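Local structure of beta-N-acetylhexosaminidase (Beutenbergia cavernae, 5BU9) at residues G44-V50 against V87-F93; G71-L75 against L334-V339; Q102-P107 against S165-F170; V133-V137 against I149-E155. The protein probably hydrolyses terminal non-reducing N-acetyl-D-hexosamine residues from N-acetyl-beta-D-hexosaminides, as a member of glycoside hydrolase family 3. All coordinates share one frame; numbering follows the deposited sequence.

How the contacts relate
All four contacts lie within one TIM-barrel domain of glycoside hydrolase family 3. The active site of such a barrel lies where its strands end, and contacts 1 and 4 follow strands there, so probably lie near it; contact 2, preceding strand 75-82, is at the other end, its centre 30 Å from that of contact 4. Contacts 3 and 4 touch where Ala-167 CB meets CE of selenomethionine Met-134 at 3.6 Å, their centres 13 Å apart. Contact 1 comes within about 7 Å of contact 4, nearest atoms. A glycerol, probably from the crystallisation liquor, lies about 3 Å from the Arg-154 side chain and one about 4 Å from that of Arg-45; such molecules often mark pockets.

Contact 1: G44-V50 against V87-F93; sequences GRSNAGV and VLRGPGF
Ser-46 and Leu-88 form a single parallel beta bridge between two loops of the TIM barrel, one running from strand 39-43 to helix 50-61, the other following strand 85-86. Backbone bonds carry it. Ser-46 N gives an almost straight bond to Val-87 O (2.7 Å), and Arg-89 N donates to Ser-46 O at 2.8 Å. Farther on, Val-50 N, where the helix starts, reaches Pro-91 O at 2.9 Å, in the type II turn Gly-90 to Phe-93. A water accepts from Gly-49 N and donates to Arg-89 O, reinforcing a weak direct bond between the two.

The apolar part is a CH-pi contact: Val-50 CG2 stands 3.6 Å from the centroid of the Phe-93 ring, 11° off its normal, and Leu-88 CB covers the opposite face. A serine in place of Phe-93 would probably open a gap between Val-50 and Leu-88 and cost the helix start its apolar support.

At the far end Arg-45 bends at chi2 (-63°), which brings its guanidinium back to its own chain: NH2 donates to Gly-44 O at 2.9 Å and rests 3.8 Å from Val-87 CG2.

Contact 2: G71-L75 against L334-V339; sequences GVPLL and LAAKGV
Lys-337 reaching over Val-72 to the carbonyl of Pro-73 makes this a mixed contact, a polar anchor in an apolar surround, at the end of the TIM barrel where its strands begin. Here the loop 71-75 leads into strand 75-82, and the closing helix 320-336 ends against it, so that segments more than 250 residues apart in sequence are joined.

The helix stops in a Schellman motif. Gly-338 takes positive phi, and the N-H groups of Gly-338 and Val-339 bond back to Ala-335 O and Leu-334 O, which turns Val-339 round to face the loop. Val-72 then meets residues on both sides of that turn: its CG2 lies 3.8 Å from Leu-334 CD2 and 4.2 Å from Val-339 CG1. Its other methyl, CG1, presses on the lysine, 3.5 Å from Lys-337 CD, the two side chains crossing at about a right angle.

Beyond CG the lysine is fully extended (chi2 175°, chi3 169°, chi4 -170°), and this carries the ammonium group the whole way to the loop. Leu-75 flanks the chain, CG 3.6 Å from Lys-337 CE. At its end, Lys-337 NZ donates to Pro-73 O at 2.8 Å, in the carbonyl plane. Gln-13 OE1, Gly-38 O and Asn-39 OD1 are further partners, so three N-H groups are shared among four oxygens. All four are uncharged carbonyl or amide oxygens, and the positive charge is probably met by several dipoles acting together, while the aliphatic chain serves as ordinary apolar filling between Val-72 and Leu-75.

Contact 3: Q102-P107 against S165-F170; sequences QGALDP and SHANAF
Gln-102 brings its side-chain oxygen to Phe-170: OE1 is 3.3 Å from CD2, with the amide and ring planes only 16° apart. That amide's NE2 donates to Pro-97 O and Glu-81 O beyond the contact, which fixes how the amide is turned. The backbone oxygen of Gln-102 also comes near the second segment, beside CD2 of His-166.

From Gly-103 on, the imidazole of His-166 is the partner; with CG anti to its carbonyl carbon (chi1 -67°), the ring reaches out from the helix to the turn. Gly-103 lies over one face, with CA 4.0 Å from the ring centroid in a CH-pi contact and O 3.0 Å above the ring plane, toward the rim. That oxygen is close to NE2, but the angle is too poor for a bond.

His-166 sits on helix 160-176, so the ring ties that helix to the turn that opens helix 107-123, the preceding outer helix of the TIM barrel.

Leu-105 supplies the acceptor: His-166 NE2 donates to its O at 2.7 Å, the oxygen lying near the ring plane at the edge, though the N-H...O angle of 130° makes the bond weak. At the other nitrogen, ND1 bonds to Thr-162 O. Carbonyl oxygens can only accept, so the pair would be consistent with a ring carrying both hydrogens, if the weak bond can be trusted.

Pro-107 lies over the opposite face of His-166, toward its rim, with CG 4.1 Å above the plane. Its CB packs 4.0 Å from Ala-169 CB, and its carbonyl O comes within 3.4 Å of the same methyl.

Contact 4: V133-V137 against I149-E155; sequences VMDVV and IGYFHRE
Ile-149 lodges its CG2 methyl between two valines, 4.0 Å from Val-137 CG2 and 4.2 Å from Val-133 CG1. The first torsion (-54°) sends the branches different ways: CG2, anti to the backbone N, goes to the valines, while CG1 and CD1 cross the carboxylate of Asp-135, with CD1 3.4 Å from OD2. CD1 lies 3.8 Å above the guanidinium plane of Arg-154, toward its rim.

Two more groups close in here. Arg-154 O approaches Val-133 CB to 3.3 Å, and Glu-155 lays its CB 3.7 Å from Val-137 CG2. The loop 149-155 is folded tightly, since Ile-149 O accepts from Phe-152 N and Arg-154 N on opposite faces of its carbonyl plane.

Both segments belong to the long connection from barrel strand 128-129 to helix 160-176. Asp-135 bonds to Leu-189 N and to ND1 of His-185, in the Lys-His-Phe-Pro-Gly motif of glycoside hydrolase family 3, while Arg-154 forms a salt bridge with Glu-81 and bonds to a glycerol.

An alanine in place of Ile-149 would probably leave a gap between Val-133 and Val-137 and strip the apolar cover from the Asp-135 carboxylate and one face of the Arg-154 guanidinium. The charged ends of Asp-135 and Arg-154 find their partners farther out. Ile-149 lies between the two groups, Asp-135 OD2 and Arg-154 NH2 being 6.3 Å apart, so they probably do not pair.

Contact 1: G44-V50 against V87-F93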
loop_
_atom_site.group_PDB
_atom_site.type_symbol
_atom_site.label_atom_id
_atom_site.label_comp_id
_atom_site.label_asym_id
_atom_site.label_seq_id
_atom_site.Cartn_x
_atom_site.Cartn_y
_atom_site.Cartn_z
ATOM N N GLY A 44 -1.681 -8.545 10.513
ATOM C CA GLY A 44 -1.237 -9.706 11.274
ATOM C C GLY A 44 -1.086 -10.998 10.492
ATOM O O GLY A 44 -0.646 -10.979 9.348
ATOM N N ARG A 45 -1.416 -12.124 11.119
ATOM C CA ARG A 45 -1.442 -13.434 10.457
ATOM C C ARG A 45 -2.691 -14.100 11.013
ATOM O O ARG A 45 -2.837 -14.300 12.219
ATOM C CB ARG A 45 -0.161 -14.296 10.698
ATOM C CG ARG A 45 1.213 -13.655 10.227
ATOM C CD ARG A 45 1.324 -13.391 8.692
ATOM N NE ARG A 45 2.636 -12.859 8.276
ATOM C CZ ARG A 45 2.932 -11.567 8.037
ATOM N NH1 ARG A 45 4.176 -11.217 7.694
ATOM N NH2 ARG A 45 2.015 -10.604 8.140
ATOM N N SER A 46 -3.633 -14.350 10.122
ATOM C CA SER A 46 -4.862 -15.016 10.482
ATOM C C SER A 46 -4.929 -16.382 9.843
ATOM O O SER A 46 -4.583 -16.559 8.673
ATOM C CB SER A 46 -6.066 -14.200 10.054
ATOM O OG SER A 46 -7.233 -14.927 10.353
ATOM N N ASN A 47 -5.386 -17.345 10.625
ATOM C CA ASN A 47 -5.567 -18.714 10.163
ATOM C C ASN A 47 -7.047 -19.056 10.173
ATOM O O ASN A 47 -7.419 -20.226 10.084
ATOM C CB ASN A 47 -4.807 -19.681 11.071
ATOM C CG ASN A 47 -4.368 -20.936 10.362
ATOM O OD1 ASN A 47 -3.796 -20.871 9.269
ATOM N ND2 ASN A 47 -4.609 -22.100 10.995
ATOM N N ALA A 48 -7.901 -18.048 10.312
ATOM C CA ALA A 48 -9.309 -18.336 10.566
ATOM C C ALA A 48 -9.995 -18.887 9.307
ATOM O O ALA A 48 -10.917 -19.681 9.406
ATOM C CB ALA A 48 -10.022 -17.106 11.077
ATOM N N GLY A 49 -9.503 -18.506 8.138
ATOM C CA GLY A 49 -10.073 -18.981 6.891
ATOM C C GLY A 49 -10.997 -17.990 6.198
ATOM O O GLY A 49 -11.290 -16.912 6.730
ATOM N N VAL A 50 -11.471 -18.373 5.015
ATOM C CA VAL A 50 -12.206 -17.464 4.133
ATOM C C VAL A 50 -13.509 -16.955 4.748
ATOM O O VAL A 50 -13.728 -15.746 4.815
ATOM C CB VAL A 50 -12.481 -18.136 2.778
ATOM C CG1 VAL A 50 -13.507 -17.344 2.013
ATOM C CG2 VAL A 50 -11.196 -18.222 1.974
ATOM N N VAL A 87 -1.061 -12.662 5.059
ATOM C CA VAL A 87 -1.827 -12.392 6.259
ATOM C C VAL A 87 -2.956 -13.421 6.386
ATOM O O VAL A 87 -3.283 -13.860 7.479
ATOM C CB VAL A 87 -2.396 -10.971 6.263
ATOM C CG1 VAL A 87 -3.440 -10.846 7.390
ATOM C CG2 VAL A 87 -1.265 -9.911 6.404
ATOM N N LEU A 88 -3.557 -13.800 5.265
ATOM C CA LEU A 88 -4.763 -14.623 5.316
ATOM C C LEU A 88 -4.442 -16.061 4.931
ATOM O O LEU A 88 -4.071 -16.369 3.785
ATOM C CB LEU A 88 -5.852 -14.032 4.411
ATOM C CG LEU A 88 -6.319 -12.631 4.853
ATOM C CD1 LEU A 88 -7.332 -12.044 3.875
ATOM C CD2 LEU A 88 -6.880 -12.646 6.287
ATOM N N ARG A 89 -4.613 -16.939 5.900
ATOM C CA ARG A 89 -4.248 -18.333 5.744
ATOM C C ARG A 89 -5.358 -19.188 6.321
ATOM O O ARG A 89 -6.243 -18.661 6.984
ATOM C CB ARG A 89 -2.902 -18.609 6.441
ATOM C CG ARG A 89 -2.026 -19.635 5.732
ATOM C CD ARG A 89 -0.874 -20.081 6.607
ATOM N NE ARG A 89 -0.149 -18.929 7.137
ATOM C CZ ARG A 89 0.767 -18.246 6.453
ATOM N NH1 ARG A 89 1.396 -17.200 7.017
ATOM N NH2 ARG A 89 1.059 -18.619 5.205
ATOM N N GLY A 90 -5.331 -20.498 6.066
ATOM C CA GLY A 90 -6.283 -21.393 6.697
ATOM C C GLY A 90 -7.329 -21.929 5.737
ATOM O O GLY A 90 -7.104 -21.917 4.525
ATOM N N PRO A 91 -8.481 -22.397 6.274
ATOM C CA PRO A 91 -9.535 -23.016 5.447
ATOM C C PRO A 91 -10.004 -22.133 4.280
ATOM O O PRO A 91 -10.507 -21.021 4.477
ATOM C CB PRO A 91 -10.663 -23.264 6.452
ATOM C CG PRO A 91 -9.924 -23.445 7.765
ATOM C CD PRO A 91 -8.817 -22.430 7.712
ATOM N N GLY A 92 -9.805 -22.636 3.062
ATOM C CA GLY A 92 -10.195 -21.921 1.852
ATOM C C GLY A 92 -9.100 -21.059 1.234
ATOM O O GLY A 92 -9.285 -20.493 0.161
ATOM N N PHE A 93 -7.961 -20.945 1.918
ATOM C CA PHE A 93 -6.818 -20.188 1.396
ATOM C C PHE A 93 -5.689 -21.116 0.975
ATOM O O PHE A 93 -5.316 -22.035 1.728
ATOM C CB PHE A 93 -6.284 -19.200 2.442
ATOM C CG PHE A 93 -7.152 -17.981 2.642
ATOM C CD1 PHE A 93 -7.274 -17.025 1.643
ATOM C CD2 PHE A 93 -7.812 -17.771 3.849
ATOM C CE1 PHE A 93 -8.079 -15.889 1.823
ATOM C CE2 PHE A 93 -8.606 -16.636 4.050
ATOM C CZ PHE A 93 -8.740 -15.697 3.026
HETATM O O HOH W 1 -7.748 -16.438 7.482
#

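Contact 2: G71-L75 against L334-V339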
loop_
_atom_site.group_PDB
_atom_site.type_symbol
_atom_site.label_atom_id
_atom_site.label_comp_id
_atom_site.label_asym_id
_atom_site.label_seq_id
_atom_site.Cartn_x
_atom_site.Cartn_y
_atom_site.Cartn_z
ATOM N N GLY A 71 -21.633 7.092 1.841
ATOM C CA GLY A 71 -22.010 5.875 1.148
ATOM C C GLY A 71 -20.899 5.266 0.299
ATOM O O GLY A 71 -21.089 4.225 -0.314
ATOM N N VAL A 72 -19.734 5.903 0.260
ATOM C CA VAL A 72 -18.610 5.373 -0.500
ATOM C C VAL A 72 -18.095 4.071 0.120
ATOM O O VAL A 72 -17.839 4.003 1.324
ATOM C CB VAL A 72 -17.502 6.398 -0.598
ATOM C CG1 VAL A 72 -16.263 5.772 -1.233
ATOM C CG2 VAL A 72 -17.998 7.571 -1.439
ATOM N N PRO A 73 -17.956 3.026 -0.707
ATOM C CA PRO A 73 -17.536 1.730 -0.151
ATOM C C PRO A 73 -16.062 1.724 0.256
ATOM O O PRO A 73 -15.288 2.552 -0.197
ATOM C CB PRO A 73 -17.824 0.733 -1.287
ATOM C CG PRO A 73 -17.991 1.576 -2.539
ATOM C CD PRO A 73 -18.493 2.917 -2.078
ATOM N N LEU A 74 -15.702 0.811 1.149
ATOM C CA LEU A 74 -14.327 0.644 1.595
ATOM C C LEU A 74 -13.468 -0.012 0.524
ATOM O O LEU A 74 -13.913 -0.926 -0.164
ATOM C CB LEU A 74 -14.280 -0.218 2.864
ATOM C CG LEU A 74 -15.129 0.206 4.070
ATOM C CD1 LEU A 74 -15.025 -0.803 5.235
ATOM C CD2 LEU A 74 -14.706 1.625 4.494
ATOM N N LEU A 75 -12.242 0.474 0.378
ATOM C CA LEU A 75 -11.155 -0.359 -0.090
ATOM C C LEU A 75 -10.809 -1.273 1.110
ATOM O O LEU A 75 -10.610 -0.804 2.251
ATOM C CB LEU A 75 -9.953 0.478 -0.554
ATOM C CG LEU A 75 -10.146 1.121 -1.927
ATOM C CD1 LEU A 75 -9.096 2.185 -2.187
ATOM C CD2 LEU A 75 -10.112 0.074 -3.045
ATOM N N LEU A 334 -11.691 8.380 -5.042
ATOM C CA LEU A 334 -13.052 8.055 -5.455
ATOM C C LEU A 334 -13.063 7.460 -6.863
ATOM O O LEU A 334 -13.805 6.517 -7.144
ATOM C CB LEU A 334 -13.961 9.281 -5.383
ATOM C CG LEU A 334 -14.069 9.844 -3.969
ATOM C CD1 LEU A 334 -14.800 11.163 -3.984
ATOM C CD2 LEU A 334 -14.774 8.874 -3.061
ATOM N N ALA A 335 -12.235 7.992 -7.752
ATOM C CA ALA A 335 -12.161 7.447 -9.111
ATOM C C ALA A 335 -11.645 6.003 -9.119
ATOM O O ALA A 335 -12.088 5.200 -9.923
ATOM C CB ALA A 335 -11.286 8.306 -9.974
ATOM N N ALA A 336 -10.706 5.667 -8.230
ATOM C CA ALA A 336 -10.249 4.284 -8.157
ATOM C C ALA A 336 -11.375 3.400 -7.608
ATOM O O ALA A 336 -11.406 2.213 -7.856
ATOM C CB ALA A 336 -9.001 4.168 -7.292
ATOM N N LYS A 337 -12.301 3.974 -6.847
ATOM C CA LYS A 337 -13.458 3.212 -6.386
ATOM C C LYS A 337 -14.652 3.234 -7.361
ATOM O O LYS A 337 -15.712 2.687 -7.050
ATOM C CB LYS A 337 -13.915 3.732 -5.029
ATOM C CG LYS A 337 -12.877 3.576 -3.932
ATOM C CD LYS A 337 -13.389 4.231 -2.635
ATOM C CE LYS A 337 -12.504 3.862 -1.467
ATOM N NZ LYS A 337 -13.045 4.253 -0.152
ATOM N N GLY A 338 -14.484 3.868 -8.523
ATOM C CA GLY A 338 -15.551 3.981 -9.512
ATOM C C GLY A 338 -16.706 4.897 -9.097
ATOM O O GLY A 338 -17.855 4.671 -9.485
ATOM N N VAL A 339 -16.398 5.945 -8.331
ATOM C CA VAL A 339 -17.419 6.831 -7.772
ATOM C C VAL A 339 -17.348 8.290 -8.287
ATOM O O VAL A 339 -16.279 8.922 -8.289
ATOM C CB VAL A 339 -17.337 6.795 -6.233
ATOM C CG1 VAL A 339 -18.182 7.929 -5.602
ATOM C CG2 VAL A 339 -17.770 5.420 -5.719
#

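Contact 3: Q102-P107 against S165-F170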
loop_
_atom_site.group_PDB
_atom_site.type_symbol
_atom_site.label_atom_id
_atom_site.label_comp_id
_atom_site.label_asym_id
_atom_site.label_seq_id
_atom_site.Cartn_x
_atom_site.Cartn_y
_atom_site.Cartn_z
ATOM N N GLN A 102 7.700 -17.805 -6.796
ATOM C CA GLN A 102 6.797 -17.377 -7.866
ATOM C C GLN A 102 7.600 -16.908 -9.090
ATOM O O GLN A 102 7.200 -17.132 -10.231
ATOM C CB GLN A 102 5.860 -16.269 -7.379
ATOM C CG GLN A 102 4.815 -16.702 -6.343
ATOM C CD GLN A 102 4.039 -15.519 -5.774
ATOM O OE1 GLN A 102 3.612 -14.618 -6.509
ATOM N NE2 GLN A 102 3.880 -15.500 -4.461
ATOM N N GLY A 103 8.743 -16.269 -8.849
ATOM C CA GLY A 103 9.613 -15.835 -9.933
ATOM C C GLY A 103 10.199 -16.944 -10.811
ATOM O O GLY A 103 10.674 -16.682 -11.908
ATOM N N ALA A 104 10.179 -18.183 -10.331
ATOM C CA ALA A 104 10.705 -19.303 -11.103
ATOM C C ALA A 104 9.635 -19.954 -12.001
ATOM O O ALA A 104 9.943 -20.831 -12.806
ATOM C CB ALA A 104 11.314 -20.338 -10.168
ATOM N N LEU A 105 8.385 -19.519 -11.864
ATOM C CA LEU A 105 7.289 -19.982 -12.722
ATOM C C LEU A 105 7.206 -19.203 -14.058
ATOM O O LEU A 105 7.511 -18.004 -14.114
ATOM C CB LEU A 105 5.950 -19.855 -11.970
ATOM C CG LEU A 105 5.775 -20.542 -10.609
ATOM C CD1 LEU A 105 4.551 -20.014 -9.913
ATOM C CD2 LEU A 105 5.670 -22.064 -10.775
ATOM N N ASP A 106 6.814 -19.891 -15.129
ATOM C CA ASP A 106 6.347 -19.233 -16.356
ATOM C C ASP A 106 5.306 -18.221 -15.933
ATOM O O ASP A 106 4.457 -18.552 -15.113
ATOM C CB ASP A 106 5.725 -20.233 -17.357
ATOM C CG ASP A 106 6.754 -21.151 -17.999
ATOM O OD1 ASP A 106 7.962 -20.835 -17.947
ATOM O OD2 ASP A 106 6.356 -22.186 -18.576
ATOM N N PRO A 107 5.367 -16.988 -16.470
ATOM C CA PRO A 107 4.373 -15.970 -16.100
ATOM C C PRO A 107 2.922 -16.442 -16.291
ATOM O O PRO A 107 2.062 -16.147 -15.457
ATOM C CB PRO A 107 4.721 -14.805 -17.033
ATOM C CG PRO A 107 6.209 -14.922 -17.184
ATOM C CD PRO A 107 6.457 -16.416 -17.283
ATOM N N SER A 165 7.851 -9.157 -15.534
ATOM C CA SER A 165 7.016 -10.188 -16.144
ATOM C C SER A 165 6.267 -11.017 -15.073
ATOM O O SER A 165 5.139 -11.447 -15.285
ATOM C CB SER A 165 7.846 -11.094 -17.059
ATOM O OG SER A 165 8.861 -11.794 -16.367
ATOM N N HIS A 166 6.869 -11.215 -13.911
ATOM C CA HIS A 166 6.181 -12.011 -12.925
ATOM C C HIS A 166 5.205 -11.169 -12.114
ATOM O O HIS A 166 4.050 -11.583 -11.939
ATOM C CB HIS A 166 7.193 -12.756 -12.058
ATOM C CG HIS A 166 7.948 -13.783 -12.838
ATOM N ND1 HIS A 166 9.049 -13.466 -13.600
ATOM C CD2 HIS A 166 7.702 -15.096 -13.057
ATOM C CE1 HIS A 166 9.478 -14.552 -14.220
ATOM N NE2 HIS A 166 8.678 -15.554 -13.908
ATOM N N ALA A 167 5.616 -9.986 -11.664
ATOM C CA ALA A 167 4.702 -9.167 -10.868
ATOM C C ALA A 167 3.505 -8.765 -11.717
ATOM O O ALA A 167 2.374 -8.715 -11.217
ATOM C CB ALA A 167 5.397 -7.930 -10.288
ATOM N N ASN A 168 3.729 -8.508 -13.002
ATOM C CA ASN A 168 2.617 -8.100 -13.864
ATOM C C ASN A 168 1.667 -9.272 -14.115
ATOM O O ASN A 168 0.464 -9.079 -14.305
ATOM C CB ASN A 168 3.115 -7.536 -15.201
ATOM C CG ASN A 168 3.695 -6.154 -15.062
ATOM O OD1 ASN A 168 3.511 -5.497 -14.033
ATOM N ND2 ASN A 168 4.404 -5.699 -16.097
ATOM N N ALA A 169 2.226 -10.480 -14.117
ATOM C CA ALA A 169 1.443 -11.687 -14.279
ATOM C C ALA A 169 0.576 -11.827 -13.035
ATOM O O ALA A 169 -0.625 -12.060 -13.128
ATOM C CB ALA A 169 2.332 -12.873 -14.453
ATOM N N PHE A 170 1.197 -11.624 -11.871
ATOM C CA PHE A 170 0.514 -11.736 -10.574
ATOM C C PHE A 170 -0.637 -10.728 -10.532
ATOM O O PHE A 170 -1.756 -11.082 -10.208
ATOM C CB PHE A 170 1.543 -11.534 -9.435
ATOM C CG PHE A 170 0.973 -11.500 -8.021
ATOM C CD1 PHE A 170 0.427 -10.332 -7.491
ATOM C CD2 PHE A 170 1.103 -12.601 -7.182
ATOM C CE1 PHE A 170 -0.033 -10.282 -6.189
ATOM C CE2 PHE A 170 0.650 -12.550 -5.876
ATOM C CZ PHE A 170 0.073 -11.382 -5.375
#

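Contact 4: V133-V137 against I149-E155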
loop_
_atom_site.group_PDB
_atom_site.type_symbol
_atom_site.label_atom_id
_atom_site.label_comp_id
_atom_site.label_asym_id
_atom_site.label_seq_id
_atom_site.Cartn_x
_atom_site.Cartn_y
_atom_site.Cartn_z
ATOM N N VAL A 133 5.287 -7.064 -4.860
ATOM C CA VAL A 133 6.592 -6.423 -4.692
ATOM C C VAL A 133 7.322 -6.302 -6.025
ATOM O O VAL A 133 7.642 -7.299 -6.659
ATOM C CB VAL A 133 7.448 -7.212 -3.691
ATOM C CG1 VAL A 133 8.868 -6.749 -3.720
ATOM C CG2 VAL A 133 6.875 -7.093 -2.294
HETATM N N MSE A 134 7.606 -5.084 -6.454
HETATM C CA MSE A 134 8.383 -4.908 -7.675
HETATM C C MSE A 134 9.759 -4.325 -7.383
HETATM O O MSE A 134 10.429 -3.816 -8.282
HETATM C CB MSE A 134 7.623 -4.036 -8.664
HETATM C CG MSE A 134 6.286 -4.651 -9.030
HETATM SE SE MSE A 134 5.528 -3.918 -10.659
HETATM C CE MSE A 134 6.590 -4.951 -11.940
ATOM N N ASP A 135 10.163 -4.414 -6.117
ATOM C CA ASP A 135 11.494 -4.051 -5.701
ATOM C C ASP A 135 12.441 -4.979 -6.430
ATOM O O ASP A 135 12.110 -6.135 -6.637
ATOM C CB ASP A 135 11.679 -4.208 -4.179
ATOM C CG ASP A 135 10.832 -3.247 -3.374
ATOM O OD1 ASP A 135 10.810 -2.026 -3.691
ATOM O OD2 ASP A 135 10.198 -3.730 -2.408
ATOM N N VAL A 136 13.613 -4.494 -6.814
ATOM C CA VAL A 136 14.600 -5.366 -7.434
ATOM C C VAL A 136 15.790 -5.528 -6.506
ATOM O O VAL A 136 16.368 -4.539 -6.088
ATOM C CB VAL A 136 15.034 -4.821 -8.802
ATOM C CG1 VAL A 136 16.091 -5.690 -9.379
ATOM C CG2 VAL A 136 13.858 -4.788 -9.742
ATOM N N VAL A 137 16.154 -6.769 -6.188
ATOM C CA VAL A 137 17.317 -7.043 -5.354
ATOM C C VAL A 137 18.501 -7.189 -6.327
ATOM O O VAL A 137 18.317 -7.632 -7.447
ATOM C CB VAL A 137 17.075 -8.283 -4.450
ATOM C CG1 VAL A 137 18.314 -8.693 -3.689
ATOM C CG2 VAL A 137 15.990 -7.984 -3.445
ATOM N N ILE A 149 13.350 -7.012 1.927
ATOM C CA ILE A 149 12.865 -7.789 0.790
ATOM C C ILE A 149 13.683 -9.076 0.644
ATOM O O ILE A 149 13.157 -10.176 0.781
ATOM C CB ILE A 149 12.903 -6.966 -0.515
ATOM C CG1 ILE A 149 12.153 -5.620 -0.371
ATOM C CG2 ILE A 149 12.359 -7.821 -1.700
ATOM C CD1 ILE A 149 10.735 -5.744 0.236
ATOM N N GLY A 150 14.967 -8.923 0.338
ATOM C CA GLY A 150 15.816 -10.057 0.042
ATOM C C GLY A 150 15.815 -11.105 1.144
ATOM O O GLY A 150 15.679 -12.282 0.873
ATOM N N TYR A 151 15.971 -10.655 2.391
ATOM C CA TYR A 151 16.072 -11.541 3.551
ATOM C C TYR A 151 14.882 -12.499 3.622
ATOM O O TYR A 151 15.031 -13.639 4.035
ATOM C CB TYR A 151 16.162 -10.721 4.855
ATOM C CG TYR A 151 16.288 -11.586 6.086
ATOM C CD1 TYR A 151 17.523 -12.146 6.452
ATOM C CD2 TYR A 151 15.174 -11.858 6.885
ATOM C CE1 TYR A 151 17.627 -12.974 7.572
ATOM C CE2 TYR A 151 15.275 -12.677 8.001
ATOM C CZ TYR A 151 16.494 -13.230 8.344
ATOM O OH TYR A 151 16.574 -14.028 9.460
ATOM N N PHE A 152 13.716 -12.011 3.196
ATOM C CA PHE A 152 12.451 -12.715 3.328
ATOM C C PHE A 152 11.974 -13.346 2.026
ATOM O O PHE A 152 10.847 -13.836 1.960
ATOM C CB PHE A 152 11.371 -11.751 3.832
ATOM C CG PHE A 152 11.512 -11.367 5.284
ATOM C CD1 PHE A 152 11.309 -12.318 6.295
ATOM C CD2 PHE A 152 11.825 -10.052 5.642
ATOM C CE1 PHE A 152 11.417 -11.964 7.632
ATOM C CE2 PHE A 152 11.947 -9.681 6.977
ATOM C CZ PHE A 152 11.737 -10.644 7.987
ATOM N N HIS A 153 12.810 -13.301 0.990
ATOM C CA HIS A 153 12.471 -13.877 -0.326
ATOM C C HIS A 153 11.205 -13.252 -0.927
ATOM O O HIS A 153 10.413 -13.952 -1.556
ATOM C CB HIS A 153 12.299 -15.399 -0.232
ATOM C CG HIS A 153 13.390 -16.078 0.539
ATOM N ND1 HIS A 153 14.726 -15.894 0.250
ATOM C CD2 HIS A 153 13.349 -16.901 1.614
ATOM C CE1 HIS A 153 15.459 -16.581 1.108
ATOM N NE2 HIS A 153 14.648 -17.203 1.946
ATOM N N ARG A 154 11.030 -11.937 -0.740
ATOM C CA ARG A 154 9.837 -11.241 -1.233
ATOM C C ARG A 154 10.012 -10.636 -2.614
ATOM O O ARG A 154 9.059 -10.084 -3.152
ATOM C CB ARG A 154 9.424 -10.147 -0.270
ATOM C CG ARG A 154 9.065 -10.677 1.091
ATOM C CD ARG A 154 9.018 -9.494 2.063
ATOM N NE ARG A 154 7.922 -8.557 1.794
ATOM C CZ ARG A 154 7.810 -7.352 2.366
ATOM N NH1 ARG A 154 8.735 -6.926 3.214
ATOM N NH2 ARG A 154 6.789 -6.558 2.079
ATOM N N GLU A 155 11.216 -10.760 -3.174
ATOM C CA GLU A 155 11.538 -10.277 -4.517
ATOM C C GLU A 155 11.201 -11.382 -5.522
ATOM O O GLU A 155 11.272 -12.559 -5.187
ATOM C CB GLU A 155 13.033 -9.869 -4.649
ATOM C CG GLU A 155 14.061 -11.064 -4.843
ATOM C CD GLU A 155 14.465 -11.721 -3.521
ATOM O OE1 GLU A 155 13.839 -11.418 -2.487
ATOM O OE2 GLU A 155 15.392 -12.552 -3.504
#